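Local coordinates for Lin1840 protein (Listeria innocua serovar 6a, PDB 4ZOC), which probably hydrolyses terminal, non-reducing beta-D-glucosyl residues to release beta-D-glucose, as a glycoside hydrolase family 3 enzyme linked to beta-1,2-glucan metabolism, at residues Thr423-Val428 / Val535-Leu540. The protein carries 2 engineered substitutions. Numbering follows the deposited sequence.
Sequences TGLREV and VTADLL
The short helix 421-426, with the turn that follows it, packs against the helix 532-541, and the two backbones come closest where the CA atoms of Leu425 and Ala537 lie 5.1 Å apart. This is helix-to-helix packing within the C-terminal domain of a family 3 glycoside hydrolase, away from the glucose pocket and the magnesium site; both helices belong to its alpha/beta sandwich, whose mixed sheet includes strands 432-436 and 500-505, and Leu540 also touches Val501 of the latter. Gly424 and Ala537, with bare backbone and a single methyl, let the helices come so near. The methyl of Ala537 lies against the Gly424 carbonyl, CB 3.4 Å from O, and a CB on Gly424 would also point toward this helix. Between 423-428 and 535-540 no hydrogen bond forms and the contact is largely apolar; a charged link lies at the margin.

Two branched side chains close around that methyl. Leu425 leaves its helix alongside the other, but with CG anti to its carbonyl carbon (chi1 -68°) its CD2 swings inward and settles 3.8 Å from Ala537 CA. It also meets Leu540 CD1 tip to tip at 3.9 Å, since Ala537 and Leu540, three residues apart, share one side of their helix. Val428 comes from the turn, where its N is held by Leu425 O; its CB already faces the partner helix, and the beta-branch sends CG1 anti to the backbone N (chi1 172°), leaving CG2 for the contact.

At the border, Glu427 reaches across through OE1 to Arg534 NE of helix 532-541, and Asp538 OD2 pairs with Arg368. Glu427 OE1 and Asp538 OD1 are 6.7 Å apart, their like charges probably offset by these arginines. On another flank of the methyl from Leu425 CD2, Val428 CG2 rests 3.8 Å from Ala537 CB.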
ATOM      1  N   THR A 423     -14.878 -20.758  32.641  1.00 10.18           N
ATOM      2  CA  THR A 423     -15.781 -21.907  32.701  1.00 10.36           C
ATOM      3  C   THR A 423     -15.109 -23.122  32.066  1.00 10.93           C
ATOM      4  O   THR A 423     -15.164 -24.232  32.612  1.00 10.76           O
ATOM      5  CB  THR A 423     -17.133 -21.579  32.062  1.00 10.42           C
ATOM      6  OG1 THR A 423     -17.735 -20.519  32.788  1.00 11.96           O
ATOM      7  CG2 THR A 423     -18.096 -22.806  32.042  1.00 10.59           C
ATOM      8  N   GLY A 424     -14.450 -22.909  30.937  1.00 10.08           N
ATOM      9  CA  GLY A 424     -13.731 -23.981  30.240  1.00 10.58           C
ATOM     10  C   GLY A 424     -12.600 -24.531  31.127  1.00  9.96           C
ATOM     11  O   GLY A 424     -12.467 -25.758  31.307  1.00 10.11           O
ATOM     12  N   LEU A 425     -11.833 -23.658  31.766  1.00 10.15           N
ATOM     13  CA  LEU A 425     -10.697 -24.147  32.564  1.00  9.94           C
ATOM     14  C   LEU A 425     -11.172 -24.941  33.797  1.00 12.65           C
ATOM     15  O   LEU A 425     -10.558 -25.957  34.173  1.00 13.30           O
ATOM     16  CB  LEU A 425      -9.785 -22.957  33.009  1.00 11.56           C
ATOM     17  CG  LEU A 425      -8.991 -22.213  31.948  1.00 11.89           C
ATOM     18  CD1 LEU A 425      -7.868 -21.434  32.632  1.00 12.50           C
ATOM     19  CD2 LEU A 425      -8.455 -23.157  30.924  1.00 15.10           C
ATOM     20  N   ARG A 426     -12.283 -24.509  34.389  1.00 10.04           N
ATOM     21  CA  ARG A 426     -12.739 -25.144  35.651  1.00 11.73           C
ATOM     22  C   ARG A 426     -13.346 -26.495  35.406  1.00 12.65           C
ATOM     23  O   ARG A 426     -13.437 -27.291  36.342  1.00 14.74           O
ATOM     24  CB  ARG A 426     -13.768 -24.235  36.366  1.00 12.07           C
ATOM     25  CG  ARG A 426     -13.176 -22.970  36.989  1.00 13.96           C
ATOM     26  CD  ARG A 426     -14.191 -22.302  37.916  1.00 13.12           C
ATOM     27  NE  ARG A 426     -13.630 -21.061  38.418  1.00 12.90           N
ATOM     28  CZ  ARG A 426     -12.757 -20.947  39.396  1.00 11.77           C
ATOM     29  NH1 ARG A 426     -12.310 -22.008  40.034  1.00 12.68           N
ATOM     30  NH2 ARG A 426     -12.326 -19.747  39.721  1.00 13.99           N
ATOM     31  N   GLU A 427     -13.730 -26.806  34.170  1.00 11.43           N
ATOM     32  CA  GLU A 427     -14.084 -28.185  33.825  1.00 14.80           C
ATOM     33  C   GLU A 427     -12.909 -29.131  33.874  1.00 16.88           C
ATOM     34  O   GLU A 427     -13.103 -30.319  33.917  1.00 17.76           O
ATOM     35  CB  GLU A 427     -14.692 -28.257  32.421  1.00 16.10           C
ATOM     36  CG  GLU A 427     -16.029 -27.533  32.306  1.00 14.10           C
ATOM     37  CD  GLU A 427     -16.670 -27.625  30.921  1.00 15.36           C
ATOM     38  OE1 GLU A 427     -16.025 -27.901  29.839  1.00 18.00           O
ATOM     39  OE2 GLU A 427     -17.876 -27.383  30.903  1.00 17.13           O
ATOM     40  N   VAL A 428     -11.691 -28.615  33.799  1.00 17.62           N
ATOM     41  CA  VAL A 428     -10.481 -29.463  33.528  1.00 17.40           C
ATOM     42  C   VAL A 428      -9.518 -29.382  34.699  1.00 15.02           C
ATOM     43  O   VAL A 428      -9.035 -30.411  35.186  1.00 14.50           O
ATOM     44  CB  VAL A 428      -9.812 -29.017  32.218  1.00 17.65           C
ATOM     45  CG1 VAL A 428      -8.501 -29.702  32.008  1.00 18.02           C
ATOM     46  CG2 VAL A 428     -10.763 -29.268  31.045  1.00 17.74           C
ATOM     47  N   VAL A 535     -12.103 -25.348  24.020  1.00  8.24           N
ATOM     48  CA  VAL A 535     -10.963 -25.371  23.114  1.00  8.88           C
ATOM     49  C   VAL A 535      -9.655 -24.974  23.860  1.00  9.41           C
ATOM     50  O   VAL A 535      -8.606 -25.612  23.728  1.00  9.93           O
ATOM     51  CB  VAL A 535     -11.202 -24.422  21.897  1.00  7.77           C
ATOM     52  CG1 VAL A 535      -9.983 -24.194  21.059  1.00  9.06           C
ATOM     53  CG2 VAL A 535     -12.333 -24.906  21.010  1.00 10.47           C
ATOM     54  N   THR A 536      -9.731 -23.858  24.556  1.00  7.89           N
ATOM     55  CA  THR A 536      -8.633 -23.316  25.312  1.00  6.71           C
ATOM     56  C   THR A 536      -8.160 -24.356  26.370  1.00  7.57           C
ATOM     57  O   THR A 536      -6.948 -24.668  26.463  1.00  7.28           O
ATOM     58  CB  THR A 536      -9.001 -22.014  25.946  1.00  6.86           C
ATOM     59  OG1 THR A 536      -9.461 -21.065  24.934  1.00  6.28           O
ATOM     60  CG2 THR A 536      -7.840 -21.451  26.620  1.00  7.77           C
ATOM     61  N   ALA A 537      -9.093 -24.856  27.165  1.00  8.19           N
ATOM     62  CA  ALA A 537      -8.726 -25.831  28.230  1.00  8.78           C
ATOM     63  C   ALA A 537      -8.097 -27.107  27.656  1.00  9.57           C
ATOM     64  O   ALA A 537      -7.061 -27.610  28.181  1.00 11.12           O
ATOM     65  CB  ALA A 537      -9.957 -26.154  29.061  1.00  8.21           C
ATOM     66  N   ASP A 538      -8.673 -27.636  26.585  1.00  8.92           N
ATOM     67  CA  ASP A 538      -8.140 -28.839  25.949  1.00 11.52           C
ATOM     68  C   ASP A 538      -6.732 -28.647  25.366  1.00 10.59           C
ATOM     69  O   ASP A 538      -5.889 -29.514  25.546  1.00 11.58           O
ATOM     70  CB  ASP A 538      -9.045 -29.346  24.877  1.00 11.61           C
ATOM     71  CG  ASP A 538     -10.351 -29.938  25.434  1.00 13.68           C
ATOM     72  OD1 ASP A 538     -10.527 -30.096  26.670  1.00 19.81           O
ATOM     73  OD2 ASP A 538     -11.218 -30.206  24.617  1.00 16.99           O
ATOM     74  N   LEU A 539      -6.466 -27.486  24.756  1.00  9.87           N
ATOM     75  CA  LEU A 539      -5.167 -27.280  24.225  1.00  9.42           C
ATOM     76  C   LEU A 539      -4.162 -27.081  25.357  1.00  9.44           C
ATOM     77  O   LEU A 539      -3.050 -27.588  25.269  1.00  9.18           O
ATOM     78  CB  LEU A 539      -5.148 -26.084  23.305  1.00 10.66           C
ATOM     79  CG  LEU A 539      -5.899 -26.386  22.004  1.00 10.50           C
ATOM     80  CD1 LEU A 539      -6.173 -25.062  21.336  1.00 11.60           C
ATOM     81  CD2 LEU A 539      -5.135 -27.237  21.046  1.00 10.93           C
ATOM     82  N   LEU A 540      -4.519 -26.322  26.376  1.00  9.79           N
ATOM     83  CA  LEU A 540      -3.600 -26.063  27.518  1.00 10.07           C
ATOM     84  C   LEU A 540      -3.231 -27.334  28.280  1.00 11.65           C
ATOM     85  O   LEU A 540      -2.144 -27.429  28.811  1.00 11.80           O
ATOM     86  CB  LEU A 540      -4.222 -25.069  28.520  1.00  9.97           C
ATOM     87  CG  LEU A 540      -4.368 -23.655  27.977  1.00 10.43           C
ATOM     88  CD1 LEU A 540      -5.059 -22.788  29.024  1.00 10.40           C
ATOM     89  CD2 LEU A 540      -3.000 -23.092  27.611  1.00  8.55           C
TER